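Long-range contacts in oligogalacturonate lyase (Vibrio parahaemolyticus RIMD 2210633, PDB 3C5M), which probably cleaves short pectin-derived oligogalacturonates by lyase chemistry, and carries a bound manganese ion in a seven-bladed beta-propeller: residues Ile7-Glu12 against Leu26-Ile31; Lys48-Ala53 against Leu65-Gln70; Asn59-Leu64 against Lys79-Phe84; Glu122-Tyr127 against Glu143-Asp148. All coordinates share one frame; numbering follows the deposited sequence.

Contact 1 (Ile7-Glu12 against Leu26-Ile31). Unlike the reference sequence in segment 26-31: Ile-31 (reference Val).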
loop_
_atom_site.group_PDB
_atom_site.type_symbol
_atom_site.label_atom_id
_atom_site.label_comp_id
_atom_site.label_asym_id
_atom_site.label_seq_id
_atom_site.Cartn_x
_atom_site.Cartn_y
_atom_site.Cartn_z
ATOM N N ILE A 7 18.646 15.900 8.360
ATOM C CA ILE A 7 18.700 16.724 7.158
ATOM C C ILE A 7 17.592 17.759 7.201
ATOM O O ILE A 7 16.445 17.444 7.508
ATOM C CB ILE A 7 18.555 15.881 5.867
ATOM C CG1 ILE A 7 17.302 15.015 5.941
ATOM C CG2 ILE A 7 19.779 15.013 5.666
ATOM C CD1 ILE A 7 17.107 14.165 4.704
ATOM N N THR A 8 17.945 19.004 6.919
ATOM C CA THR A 8 16.956 20.069 6.922
ATOM C C THR A 8 16.420 20.267 5.501
ATOM O O THR A 8 17.184 20.492 4.567
ATOM C CB THR A 8 17.573 21.361 7.462
ATOM O OG1 THR A 8 17.993 21.142 8.818
ATOM C CG2 THR A 8 16.557 22.488 7.430
ATOM N N LEU A 9 15.103 20.166 5.345
ATOM C CA LEU A 9 14.459 20.292 4.039
ATOM C C LEU A 9 13.747 21.617 3.837
ATOM O O LEU A 9 13.465 22.333 4.797
ATOM C CB LEU A 9 13.445 19.156 3.847
ATOM C CG LEU A 9 13.950 17.731 4.068
ATOM C CD1 LEU A 9 12.798 16.761 3.928
ATOM C CD2 LEU A 9 15.051 17.409 3.064
ATOM N N ASN A 10 13.455 21.926 2.575
ATOM C CA ASN A 10 12.750 23.155 2.195
ATOM C C ASN A 10 11.385 22.785 1.638
ATOM O O ASN A 10 11.293 21.977 0.715
ATOM C CB ASN A 10 13.543 23.905 1.121
ATOM C CG ASN A 10 14.639 24.766 1.707
ATOM O OD1 ASN A 10 15.248 24.413 2.720
ATOM N ND2 ASN A 10 14.907 25.895 1.070
ATOM N N PHE A 11 10.323 23.359 2.190
ATOM C CA PHE A 11 8.992 23.046 1.681
ATOM C C PHE A 11 8.539 24.139 0.723
ATOM O O PHE A 11 8.422 25.305 1.099
ATOM C CB PHE A 11 7.989 22.910 2.833
ATOM C CG PHE A 11 8.210 21.692 3.698
ATOM C CD1 PHE A 11 7.502 21.533 4.883
ATOM C CD2 PHE A 11 9.119 20.706 3.331
ATOM C CE1 PHE A 11 7.693 20.425 5.690
ATOM C CE2 PHE A 11 9.318 19.590 4.132
ATOM C CZ PHE A 11 8.602 19.452 5.312
ATOM N N GLU A 12 8.299 23.763 -0.525
ATOM C CA GLU A 12 7.863 24.725 -1.519
ATOM C C GLU A 12 6.429 24.424 -1.903
ATOM O O GLU A 12 6.104 23.314 -2.319
ATOM C CB GLU A 12 8.765 24.664 -2.753
ATOM C CG GLU A 12 8.386 25.659 -3.848
ATOM C CD GLU A 12 9.374 25.672 -5.006
ATOM O OE1 GLU A 12 9.130 26.396 -5.997
ATOM O OE2 GLU A 12 10.399 24.962 -4.924
ATOM N N LEU A 26 7.662 18.218 -0.305
ATOM C CA LEU A 26 8.428 18.012 0.919
ATOM C C LEU A 26 9.907 17.712 0.708
ATOM O O LEU A 26 10.756 18.166 1.476
ATOM C CB LEU A 26 7.820 16.869 1.730
ATOM C CG LEU A 26 6.426 16.998 2.343
ATOM C CD1 LEU A 26 6.293 18.352 2.992
ATOM C CD2 LEU A 26 5.365 16.808 1.296
ATOM N N THR A 27 10.214 16.933 -0.323
ATOM C CA THR A 27 11.590 16.551 -0.604
ATOM C C THR A 27 12.251 17.344 -1.742
ATOM O O THR A 27 11.566 17.924 -2.592
ATOM C CB THR A 27 11.652 15.029 -0.906
ATOM O OG1 THR A 27 10.793 14.705 -2.011
ATOM C CG2 THR A 27 11.196 14.249 0.312
ATOM N N PRO A 28 13.595 17.393 -1.757
ATOM C CA PRO A 28 14.361 18.110 -2.784
ATOM C C PRO A 28 14.061 17.601 -4.190
ATOM O O PRO A 28 13.747 16.423 -4.389
ATOM C CB PRO A 28 15.813 17.850 -2.389
ATOM C CG PRO A 28 15.738 17.743 -0.914
ATOM C CD PRO A 28 14.499 16.877 -0.716
ATOM N N THR A 29 14.178 18.494 -5.164
ATOM C CA THR A 29 13.898 18.140 -6.539
ATOM C C THR A 29 15.085 17.445 -7.219
ATOM O O THR A 29 14.964 16.949 -8.339
ATOM C CB THR A 29 13.455 19.402 -7.330
ATOM O OG1 THR A 29 13.104 19.021 -8.662
ATOM C CG2 THR A 29 14.572 20.447 -7.370
ATOM N N ASP A 30 16.215 17.384 -6.518
ATOM C CA ASP A 30 17.429 16.748 -7.045
ATOM C C ASP A 30 17.776 15.372 -6.464
ATOM O O ASP A 30 18.771 14.768 -6.884
ATOM C CB ASP A 30 18.638 17.656 -6.842
ATOM C CG ASP A 30 18.728 18.158 -5.435
ATOM O OD1 ASP A 30 18.003 19.118 -5.108
ATOM O OD2 ASP A 30 19.497 17.581 -4.642
ATOM N N ILE A 31 17.000 14.873 -5.499
ATOM C CA ILE A 31 17.285 13.548 -4.917
ATOM C C ILE A 31 16.025 12.684 -4.906
ATOM O O ILE A 31 14.935 13.156 -4.586
ATOM C CB ILE A 31 17.889 13.665 -3.474
ATOM C CG1 ILE A 31 18.639 12.382 -3.113
ATOM C CG2 ILE A 31 16.796 13.934 -2.449
ATOM C CD1 ILE A 31 19.899 12.664 -2.341
#

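Contact 2 (Lys48-Ala53 against Leu65-Gln70)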
loop_
_atom_site.group_PDB
_atom_site.type_symbol
_atom_site.label_atom_id
_atom_site.label_comp_id
_atom_site.label_asym_id
_atom_site.label_seq_id
_atom_site.Cartn_x
_atom_site.Cartn_y
_atom_site.Cartn_z
ATOM N N LYS A 48 2.291 15.094 12.522
ATOM C CA LYS A 48 3.509 15.879 12.603
ATOM C C LYS A 48 4.746 15.151 12.103
ATOM O O LYS A 48 5.727 15.779 11.718
ATOM C CB LYS A 48 3.737 16.312 14.050
ATOM C CG LYS A 48 2.531 17.007 14.686
ATOM C CD LYS A 48 2.858 17.460 16.111
ATOM C CE LYS A 48 1.671 18.092 16.800
ATOM N NZ LYS A 48 2.067 18.621 18.134
ATOM N N LYS A 49 4.694 13.825 12.114
ATOM C CA LYS A 49 5.808 12.999 11.687
ATOM C C LYS A 49 5.415 12.161 10.478
ATOM O O LYS A 49 4.297 11.648 10.407
ATOM C CB LYS A 49 6.232 12.075 12.828
ATOM C CG LYS A 49 7.462 12.519 13.586
ATOM C CD LYS A 49 7.259 13.850 14.280
ATOM C CE LYS A 49 8.507 14.223 15.052
ATOM N NZ LYS A 49 8.853 13.143 16.019
ATOM N N LEU A 50 6.339 12.012 9.532
ATOM C CA LEU A 50 6.067 11.236 8.335
ATOM C C LEU A 50 7.196 10.271 8.036
ATOM O O LEU A 50 8.369 10.616 8.138
ATOM C CB LEU A 50 5.870 12.160 7.131
ATOM C CG LEU A 50 5.828 11.496 5.749
ATOM C CD1 LEU A 50 4.562 10.655 5.543
ATOM C CD2 LEU A 50 5.909 12.585 4.717
ATOM N N LEU A 51 6.844 9.050 7.660
ATOM C CA LEU A 51 7.844 8.052 7.331
ATOM C C LEU A 51 7.937 8.020 5.812
ATOM O O LEU A 51 6.915 8.036 5.132
ATOM C CB LEU A 51 7.398 6.693 7.878
ATOM C CG LEU A 51 8.237 5.453 7.590
ATOM C CD1 LEU A 51 9.551 5.500 8.365
ATOM C CD2 LEU A 51 7.424 4.212 7.959
ATOM N N PHE A 52 9.157 7.982 5.278
ATOM C CA PHE A 52 9.363 7.945 3.820
ATOM C C PHE A 52 10.772 7.464 3.488
ATOM O O PHE A 52 11.571 7.229 4.384
ATOM C CB PHE A 52 9.111 9.338 3.211
ATOM C CG PHE A 52 10.229 10.329 3.447
ATOM C CD1 PHE A 52 11.219 10.530 2.481
ATOM C CD2 PHE A 52 10.301 11.050 4.635
ATOM C CE1 PHE A 52 12.266 11.435 2.698
ATOM C CE2 PHE A 52 11.346 11.956 4.865
ATOM C CZ PHE A 52 12.329 12.147 3.893
ATOM N N ALA A 53 11.072 7.317 2.204
ATOM C CA ALA A 53 12.385 6.852 1.781
ATOM C C ALA A 53 13.066 7.846 0.840
ATOM O O ALA A 53 12.389 8.572 0.097
ATOM C CB ALA A 53 12.252 5.506 1.091
ATOM N N LEU A 65 10.301 12.330 8.753
ATOM C CA LEU A 65 10.240 13.764 8.542
ATOM C C LEU A 65 9.348 14.416 9.575
ATOM O O LEU A 65 8.260 13.921 9.873
ATOM C CB LEU A 65 9.698 14.070 7.142
ATOM C CG LEU A 65 9.481 15.546 6.789
ATOM C CD1 LEU A 65 10.795 16.291 6.879
ATOM C CD2 LEU A 65 8.895 15.677 5.379
ATOM N N ASN A 66 9.823 15.533 10.116
ATOM C CA ASN A 66 9.080 16.313 11.100
ATOM C C ASN A 66 8.420 17.445 10.297
ATOM O O ASN A 66 9.058 18.437 9.966
ATOM C CB ASN A 66 10.057 16.878 12.140
ATOM C CG ASN A 66 9.361 17.377 13.409
ATOM O OD1 ASN A 66 9.989 17.480 14.462
ATOM N ND2 ASN A 66 8.069 17.699 13.309
ATOM N N LEU A 67 7.150 17.277 9.968
ATOM C CA LEU A 67 6.431 18.276 9.203
ATOM C C LEU A 67 6.527 19.705 9.765
ATOM O O LEU A 67 6.531 20.667 8.999
ATOM C CB LEU A 67 4.961 17.856 9.057
ATOM C CG LEU A 67 4.604 16.905 7.902
ATOM C CD1 LEU A 67 5.735 15.940 7.610
ATOM C CD2 LEU A 67 3.342 16.153 8.254
ATOM N N GLU A 68 6.635 19.860 11.082
ATOM C CA GLU A 68 6.696 21.203 11.649
ATOM C C GLU A 68 8.102 21.726 11.916
ATOM O O GLU A 68 8.281 22.842 12.391
ATOM C CB GLU A 68 5.845 21.291 12.933
ATOM C CG GLU A 68 6.106 20.206 13.960
ATOM C CD GLU A 68 5.311 20.411 15.253
ATOM O OE1 GLU A 68 4.060 20.455 15.202
ATOM O OE2 GLU A 68 5.940 20.532 16.330
ATOM N N THR A 69 9.107 20.935 11.588
ATOM C CA THR A 69 10.485 21.347 11.823
ATOM C C THR A 69 11.236 21.307 10.505
ATOM O O THR A 69 12.297 21.923 10.343
ATOM C CB THR A 69 11.163 20.392 12.823
ATOM O OG1 THR A 69 10.563 20.563 14.105
ATOM C CG2 THR A 69 12.638 20.664 12.927
ATOM N N GLN A 70 10.663 20.565 9.569
ATOM C CA GLN A 70 11.239 20.390 8.263
ATOM C C GLN A 70 12.555 19.653 8.333
ATOM O O GLN A 70 13.359 19.736 7.414
ATOM C CB GLN A 70 11.409 21.733 7.572
ATOM C CG GLN A 70 10.072 22.363 7.268
ATOM C CD GLN A 70 10.176 23.540 6.348
ATOM O OE1 GLN A 70 9.170 24.080 5.918
ATOM N NE2 GLN A 70 11.395 23.946 6.036
#

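Contact 3 (Asn59-Leu64 against Lys79-Phe84)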
loop_
_atom_site.group_PDB
_atom_site.type_symbol
_atom_site.label_atom_id
_atom_site.label_comp_id
_atom_site.label_asym_id
_atom_site.label_seq_id
_atom_site.Cartn_x
_atom_site.Cartn_y
_atom_site.Cartn_z
ATOM N N ASN A 59 21.937 5.640 -0.530
ATOM C CA ASN A 59 21.186 4.399 -0.532
ATOM C C ASN A 59 19.736 4.679 -0.280
ATOM O O ASN A 59 19.392 5.611 0.444
ATOM C CB ASN A 59 21.700 3.463 0.553
ATOM C CG ASN A 59 22.901 2.670 0.106
ATOM O OD1 ASN A 59 23.741 2.285 0.917
ATOM N ND2 ASN A 59 22.985 2.407 -1.197
ATOM N N ARG A 60 18.883 3.869 -0.886
ATOM C CA ARG A 60 17.456 4.011 -0.695
ATOM C C ARG A 60 17.207 3.558 0.758
ATOM O O ARG A 60 17.153 2.363 1.012
ATOM C CB ARG A 60 16.744 3.094 -1.698
ATOM C CG ARG A 60 15.246 3.309 -1.859
ATOM C CD ARG A 60 14.941 4.681 -2.448
ATOM N NE ARG A 60 15.634 4.920 -3.724
ATOM C CZ ARG A 60 15.324 4.338 -4.880
ATOM N NH1 ARG A 60 14.319 3.466 -4.947
ATOM N NH2 ARG A 60 16.020 4.637 -5.968
ATOM N N ASN A 61 17.081 4.511 1.694
ATOM C CA ASN A 61 16.844 4.249 3.134
ATOM C C ASN A 61 15.583 4.934 3.688
ATOM O O ASN A 61 14.975 5.748 3.011
ATOM C CB ASN A 61 18.018 4.749 3.977
ATOM C CG ASN A 61 19.317 4.052 3.643
ATOM O OD1 ASN A 61 19.379 2.816 3.622
ATOM N ND2 ASN A 61 20.374 4.840 3.392
ATOM N N TYR A 62 15.223 4.634 4.936
ATOM C CA TYR A 62 14.045 5.222 5.574
ATOM C C TYR A 62 14.336 6.474 6.383
ATOM O O TYR A 62 15.337 6.557 7.117
ATOM C CB TYR A 62 13.388 4.211 6.509
ATOM C CG TYR A 62 12.466 3.248 5.824
ATOM C CD1 TYR A 62 11.210 3.655 5.384
ATOM C CD2 TYR A 62 12.845 1.937 5.617
ATOM C CE1 TYR A 62 10.351 2.772 4.757
ATOM C CE2 TYR A 62 12.003 1.051 4.999
ATOM C CZ TYR A 62 10.755 1.463 4.573
ATOM O OH TYR A 62 9.893 0.545 4.016
ATOM N N TYR A 63 13.446 7.450 6.275
ATOM C CA TYR A 63 13.610 8.688 7.034
ATOM C C TYR A 63 12.315 8.987 7.784
ATOM O O TYR A 63 11.271 8.421 7.476
ATOM C CB TYR A 63 13.961 9.843 6.081
ATOM C CG TYR A 63 15.369 9.758 5.491
ATOM C CD1 TYR A 63 16.426 10.487 6.044
ATOM C CD2 TYR A 63 15.650 8.898 4.417
ATOM C CE1 TYR A 63 17.727 10.363 5.546
ATOM C CE2 TYR A 63 16.947 8.760 3.913
ATOM C CZ TYR A 63 17.982 9.495 4.484
ATOM O OH TYR A 63 19.267 9.343 4.009
ATOM N N LEU A 64 12.404 9.832 8.803
ATOM C CA LEU A 64 11.230 10.247 9.555
ATOM C C LEU A 64 11.287 11.757 9.429
ATOM O O LEU A 64 12.225 12.381 9.909
ATOM C CB LEU A 64 11.317 9.862 11.036
ATOM C CG LEU A 64 10.014 10.142 11.802
ATOM C CD1 LEU A 64 8.955 9.162 11.335
ATOM C CD2 LEU A 64 10.231 10.020 13.298
ATOM N N LYS A 79 22.530 -0.927 2.397
ATOM C CA LYS A 79 21.636 -1.304 1.316
ATOM C C LYS A 79 20.743 -2.478 1.680
ATOM O O LYS A 79 20.937 -3.133 2.706
ATOM C CB LYS A 79 22.426 -1.652 0.064
ATOM C CG LYS A 79 23.535 -2.654 0.291
ATOM C CD LYS A 79 23.821 -3.453 -0.981
ATOM C CE LYS A 79 22.595 -4.298 -1.362
ATOM N NZ LYS A 79 22.764 -5.060 -2.628
ATOM N N GLY A 80 19.738 -2.716 0.849
ATOM C CA GLY A 80 18.846 -3.832 1.090
ATOM C C GLY A 80 17.484 -3.550 1.700
ATOM O O GLY A 80 16.736 -4.483 1.979
ATOM N N ASP A 81 17.143 -2.289 1.909
ATOM C CA ASP A 81 15.856 -1.980 2.497
ATOM C C ASP A 81 14.755 -2.072 1.473
ATOM O O ASP A 81 14.949 -1.713 0.310
ATOM C CB ASP A 81 15.820 -0.559 3.061
ATOM C CG ASP A 81 16.909 -0.289 4.069
ATOM O OD1 ASP A 81 17.608 -1.245 4.479
ATOM O OD2 ASP A 81 17.069 0.893 4.464
ATOM N N ASN A 82 13.600 -2.566 1.910
ATOM C CA ASN A 82 12.427 -2.624 1.054
ATOM C C ASN A 82 11.755 -1.336 1.501
ATOM O O ASN A 82 11.147 -1.259 2.568
ATOM C CB ASN A 82 11.572 -3.822 1.395
ATOM C CG ASN A 82 10.291 -3.838 0.624
ATOM O OD1 ASN A 82 9.508 -2.886 0.661
ATOM N ND2 ASN A 82 10.064 -4.919 -0.098
ATOM N N THR A 83 11.889 -0.306 0.690
ATOM C CA THR A 83 11.359 0.991 1.067
ATOM C C THR A 83 9.891 1.213 0.885
ATOM O O THR A 83 9.413 2.310 1.154
ATOM C CB THR A 83 12.138 2.101 0.345
ATOM O OG1 THR A 83 12.270 1.774 -1.051
ATOM C CG2 THR A 83 13.524 2.230 0.960
ATOM N N PHE A 84 9.165 0.185 0.456
ATOM C CA PHE A 84 7.714 0.318 0.243
ATOM C C PHE A 84 6.822 -0.259 1.341
ATOM O O PHE A 84 5.827 0.359 1.705
ATOM C CB PHE A 84 7.306 -0.328 -1.082
ATOM C CG PHE A 84 7.885 0.349 -2.273
ATOM C CD1 PHE A 84 9.160 0.030 -2.723
ATOM C CD2 PHE A 84 7.177 1.346 -2.919
ATOM C CE1 PHE A 84 9.721 0.703 -3.794
ATOM C CE2 PHE A 84 7.729 2.020 -3.985
ATOM C CZ PHE A 84 9.004 1.699 -4.425
#

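Contact 4 (Glu122-Tyr127 against Glu143-Asp148)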
loop_
_atom_site.group_PDB
_atom_site.type_symbol
_atom_site.label_atom_id
_atom_site.label_comp_id
_atom_site.label_asym_id
_atom_site.label_seq_id
_atom_site.Cartn_x
_atom_site.Cartn_y
_atom_site.Cartn_z
ATOM N N GLU A 122 15.388 -20.912 5.185
ATOM C CA GLU A 122 16.040 -21.336 3.946
ATOM C C GLU A 122 15.149 -22.098 2.961
ATOM O O GLU A 122 15.451 -22.165 1.771
ATOM C CB GLU A 122 17.270 -22.186 4.293
ATOM C CG GLU A 122 18.599 -21.461 4.126
ATOM C CD GLU A 122 19.165 -21.600 2.711
ATOM O OE1 GLU A 122 18.418 -21.359 1.731
ATOM O OE2 GLU A 122 20.363 -21.950 2.587
ATOM N N GLU A 123 14.062 -22.672 3.463
ATOM C CA GLU A 123 13.125 -23.436 2.642
ATOM C C GLU A 123 12.120 -22.552 1.892
ATOM O O GLU A 123 11.578 -22.950 0.857
ATOM C CB GLU A 123 12.348 -24.427 3.522
ATOM C CG GLU A 123 13.157 -25.623 4.019
ATOM C CD GLU A 123 13.387 -26.661 2.932
ATOM O OE1 GLU A 123 14.113 -27.647 3.194
ATOM O OE2 GLU A 123 12.837 -26.491 1.818
ATOM N N TRP A 124 11.873 -21.357 2.420
ATOM C CA TRP A 124 10.907 -20.465 1.807
ATOM C C TRP A 124 11.456 -19.140 1.290
ATOM O O TRP A 124 12.619 -18.792 1.501
ATOM C CB TRP A 124 9.756 -20.207 2.780
ATOM C CG TRP A 124 9.134 -21.465 3.308
ATOM C CD1 TRP A 124 9.656 -22.300 4.254
ATOM C CD2 TRP A 124 7.878 -22.041 2.919
ATOM N NE1 TRP A 124 8.801 -23.357 4.483
ATOM C CE2 TRP A 124 7.705 -23.222 3.678
ATOM C CE3 TRP A 124 6.883 -21.674 2.006
ATOM C CZ2 TRP A 124 6.582 -24.037 3.553
ATOM C CZ3 TRP A 124 5.757 -22.487 1.876
ATOM C CH2 TRP A 124 5.618 -23.658 2.649
ATOM N N LYS A 125 10.594 -18.411 0.590
ATOM C CA LYS A 125 10.948 -17.123 0.010
ATOM C C LYS A 125 9.846 -16.149 0.393
ATOM O O LYS A 125 8.669 -16.444 0.221
ATOM C CB LYS A 125 11.031 -17.255 -1.510
ATOM C CG LYS A 125 11.804 -16.155 -2.212
ATOM C CD LYS A 125 13.305 -16.292 -1.973
ATOM C CE LYS A 125 14.092 -15.158 -2.645
ATOM N NZ LYS A 125 13.761 -15.016 -4.101
ATOM N N GLY A 126 10.225 -14.996 0.930
ATOM C CA GLY A 126 9.234 -14.012 1.331
ATOM C C GLY A 126 8.575 -13.371 0.125
ATOM O O GLY A 126 9.251 -13.038 -0.844
ATOM N N TYR A 127 7.260 -13.184 0.186
ATOM C CA TYR A 127 6.506 -12.590 -0.916
ATOM C C TYR A 127 5.375 -11.677 -0.423
ATOM O O TYR A 127 4.569 -12.053 0.446
ATOM C CB TYR A 127 5.944 -13.700 -1.816
ATOM C CG TYR A 127 5.029 -13.201 -2.910
ATOM C CD1 TYR A 127 3.658 -13.048 -2.689
ATOM C CD2 TYR A 127 5.537 -12.854 -4.160
ATOM C CE1 TYR A 127 2.816 -12.560 -3.688
ATOM C CE2 TYR A 127 4.702 -12.363 -5.165
ATOM C CZ TYR A 127 3.346 -12.218 -4.918
ATOM O OH TYR A 127 2.529 -11.701 -5.898
ATOM N N GLU A 143 4.575 -16.594 2.081
ATOM C CA GLU A 143 5.878 -17.038 1.597
ATOM C C GLU A 143 5.639 -18.138 0.580
ATOM O O GLU A 143 4.623 -18.820 0.622
ATOM C CB GLU A 143 6.758 -17.551 2.744
ATOM C CG GLU A 143 6.817 -16.623 3.963
ATOM C CD GLU A 143 7.785 -17.100 5.071
ATOM O OE1 GLU A 143 7.656 -18.257 5.542
ATOM O OE2 GLU A 143 8.665 -16.306 5.481
ATOM N N ILE A 144 6.582 -18.281 -0.341
ATOM C CA ILE A 144 6.516 -19.256 -1.419
ATOM C C ILE A 144 7.659 -20.246 -1.279
ATOM O O ILE A 144 8.795 -19.849 -1.036
ATOM C CB ILE A 144 6.636 -18.533 -2.759
ATOM C CG1 ILE A 144 5.482 -17.537 -2.879
ATOM C CG2 ILE A 144 6.653 -19.524 -3.907
ATOM C CD1 ILE A 144 5.588 -16.611 -4.064
ATOM N N LEU A 145 7.374 -21.534 -1.426
ATOM C CA LEU A 145 8.432 -22.530 -1.300
ATOM C C LEU A 145 9.542 -22.232 -2.324
ATOM O O LEU A 145 9.284 -22.195 -3.524
ATOM C CB LEU A 145 7.853 -23.919 -1.534
ATOM C CG LEU A 145 8.433 -25.028 -0.661
ATOM C CD1 LEU A 145 7.816 -26.323 -1.123
ATOM C CD2 LEU A 145 9.961 -25.092 -0.764
ATOM N N LYS A 146 10.770 -22.020 -1.853
ATOM C CA LYS A 146 11.890 -21.708 -2.742
ATOM C C LYS A 146 11.949 -22.520 -4.017
ATOM O O LYS A 146 12.156 -21.965 -5.089
ATOM C CB LYS A 146 13.225 -21.852 -2.018
ATOM C CG LYS A 146 13.696 -20.588 -1.352
ATOM C CD LYS A 146 15.152 -20.714 -0.956
ATOM C CE LYS A 146 15.659 -19.446 -0.298
ATOM N NZ LYS A 146 17.084 -19.623 0.071
ATOM N N ARG A 147 11.776 -23.831 -3.901
ATOM C CA ARG A 147 11.813 -24.712 -5.065
ATOM C C ARG A 147 10.775 -24.324 -6.123
ATOM O O ARG A 147 11.035 -24.435 -7.322
ATOM C CB ARG A 147 11.576 -26.156 -4.632
ATOM C CG ARG A 147 12.524 -26.641 -3.547
ATOM C CD ARG A 147 12.336 -28.130 -3.277
ATOM N NE ARG A 147 10.920 -28.491 -3.245
ATOM C CZ ARG A 147 10.234 -28.934 -4.294
ATOM N NH1 ARG A 147 10.836 -29.083 -5.469
ATOM N NH2 ARG A 147 8.942 -29.212 -4.172
ATOM N N ASP A 148 9.607 -23.869 -5.670
ATOM C CA ASP A 148 8.527 -23.473 -6.565
ATOM C C ASP A 148 8.661 -22.045 -7.081
ATOM O O ASP A 148 7.917 -21.633 -7.969
ATOM C CB ASP A 148 7.178 -23.606 -5.852
ATOM C CG ASP A 148 6.816 -25.048 -5.536
ATOM O OD1 ASP A 148 7.733 -25.897 -5.430
ATOM O OD2 ASP A 148 5.604 -25.324 -5.376
#

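Contact 1 (Ile7-Glu12 against Leu26-Ile31)
The Phe-11 ring has one face covered by a single methyl group of Leu-26. CD1 of Leu-26 sits 3.4 Å from the ring centroid and 12° off the normal, a well-centred CH-pi contact. The leucine reaches it with CG anti to its own carbonyl carbon (chi1 -66°), and its CB packs beside Phe-11 CE2 at 3.9 Å. Leu-26 also presents its carbonyl to this cluster: Phe-11 CE2 comes within 3.3 Å of Leu-26 O, and Leu-9 CD1 approaches the same oxygen at 3.5 Å. The other methyl of Leu-9, CD2, rests on the pyrrolidine ring of Pro-28, 3.9 Å from CD, the two side chains crossing at about a right angle. Leu-65 of strand 61-66 touches Leu-9, Phe-11 and Leu-26 alike and so joins the apolar cluster. Segment 7-12 runs between two propeller blades, since Leu-9 bonds through its backbone to Gln-70 and Glu-12 to Arg-25. The two segments exchange no hydrogen bonds with each other. Their backbones bond instead to other parts of the chain, as Leu-26 does to Ile-377, so what these two segments give each other is chiefly dispersion and CH-pi contact, with methyl groups fitted against rings.

Contact 2 (Lys48-Ala53 against Leu65-Gln70)
Leu-50 and Leu-65 form the compact end of this antiparallel pairing, a hydrogen-bonded pair in which Leu-50 N bonds to Leu-65 O and Leu-65 N to Leu-50 O, each at 2.7 Å. Phe-52 sets ring atom CE2 obliquely against Leu-65 CB at 3.5 Å; a chi1 of 76°, with CG between the backbone N and carbonyl carbon, swings the ring there. Just past the strand end, Leu-67 lays CD1 on Leu-50 CB, 3.8 Å away. Toward solvent the grip weakens. Leu-67 N still bonds to Lys-48 O, but the amide of Asn-66 adds only a weak bond from ND2 to that oxygen, and the bent chain of Lys-49 crosses the amide obliquely, CE 3.6 Å from Asn-66 OD1. At the exposed margin the extended Lys-48 passes Glu-68 with CD 3.4 Å from OE1, while NZ makes a long salt bridge of 4.0 Å to that oxygen. The hairpin occupies the interior of its blade: strand 49-54 is flanked on its other side by strand 33-34, and strand 61-66 by strand 71-74.

Contact 3 (Asn59-Leu64 against Lys79-Phe84)
Asn-59 opens the first segment with a loose approach, its OD1 3.7 Å from Lys-79 N. Arg-60 comes closer through the aliphatic part of its chain: CG lies 3.4 Å from Thr-83 OG1 and 3.5 Å from Thr-83 CG2, the two side chains crossing at about a right angle. Bends at chi2 (65°) and chi3 (55°) carry the guanidinium on to Asp-55, its salt-bridge partner. The carbonyl of Arg-60 meets Asp-81, whose CB is 3.8 Å from Arg-60 O. Asp-81 is tied down by Lys-99 through OD1 and by the Thr-76 hydroxyl through OD2, and the same hydroxyl accepts from Tyr-62 N, so that one hydroxyl links strand and loop. Tyr-62 makes the one hydrogen bond between the segments. With CG anti to the carbonyl carbon (chi1 -83°), its ring reaches across to the loop, hydroxyl end first, Thr-83 CG2 over one face. The phenol gives its proton to Asn-82 O at 2.6 Å, in the carbonyl plane and on a lone pair. Asn-82 OD1 accepts from Phe-84 N at 3.1 Å, forming an Asx turn, and also from Gly-85 N. Phe-84 stacks on His-34 and lies about 3 Å, side chain to side chain, from the manganese ligand Gln-350. Such a linker, leading from the last strand of one blade to the first of the next, is characteristic of a beta-propeller, and here it passes beside the metal site.

Contact 4 (Glu122-Tyr127 against Glu143-Asp148)
A beta hairpin of one propeller blade, built from strands 124-132 and 138-145, pairs Lys-125 with Ile-144 through Lys-125 N to Ile-144 O and Ile-144 N to Lys-125 O, both 2.8 Å. Beyond that pair Lys-146 N bonds to Glu-123 O at 3.0 Å, where the second segment leaves the strand in a short 3-10 turn. The extended chain of Lys-146 then runs along the backbone of the first segment, CG 3.5 Å from Trp-124 O, and its ammonium meets Glu-122 OE1 nearly end-on to the C-O bond at 2.7 Å, a salt bridge. Trp-124 turns one face of its indole to Leu-145, whose CB stands 4.2 Å above the plane, displaced from the ring centre. On the opposite side of that plane the Glu-143 carboxylate lies nearly parallel to it (14° apart), OE1 4.0 Å from Trp-124 CB, held by Arg-169 through OE1 and the Tyr-118 hydroxyl through OE2. Arg-169 also makes a cation-pi contact with Trp-124. At the other end Ile-144 CD1 packs obliquely on Tyr-127 CG, 3.6 Å away. Charge thus has two settings: the exposed Lys-146 pair probably gains little in water, whereas buried Glu-143, with a partner for each oxygen, likely favours its ionised form.

Overall arrangement
Contacts 1, 2 and 3 form one neighbourhood, whereas contact 4 stands apart in another blade. Contact 1 comes first along the chain and ends before contact 2 begins; contacts 2 and 3 alternate their segments and share strand 61-66. Centres of contacts 1 and 2 are about 11 Å apart, those of 2 and 3 about 15 Å. All three reach the five-stranded sheet that includes strands 6-8, 49-54 and 61-66, so the seam to the blade containing strand 376-381, the hairpin and the linker to the following blade form a continuous assembly. Contact 4 follows later, its centre about 23 Å from that of contact 3. The series illustrates how hydrogen bonding within blades combines with packing and linkers between them.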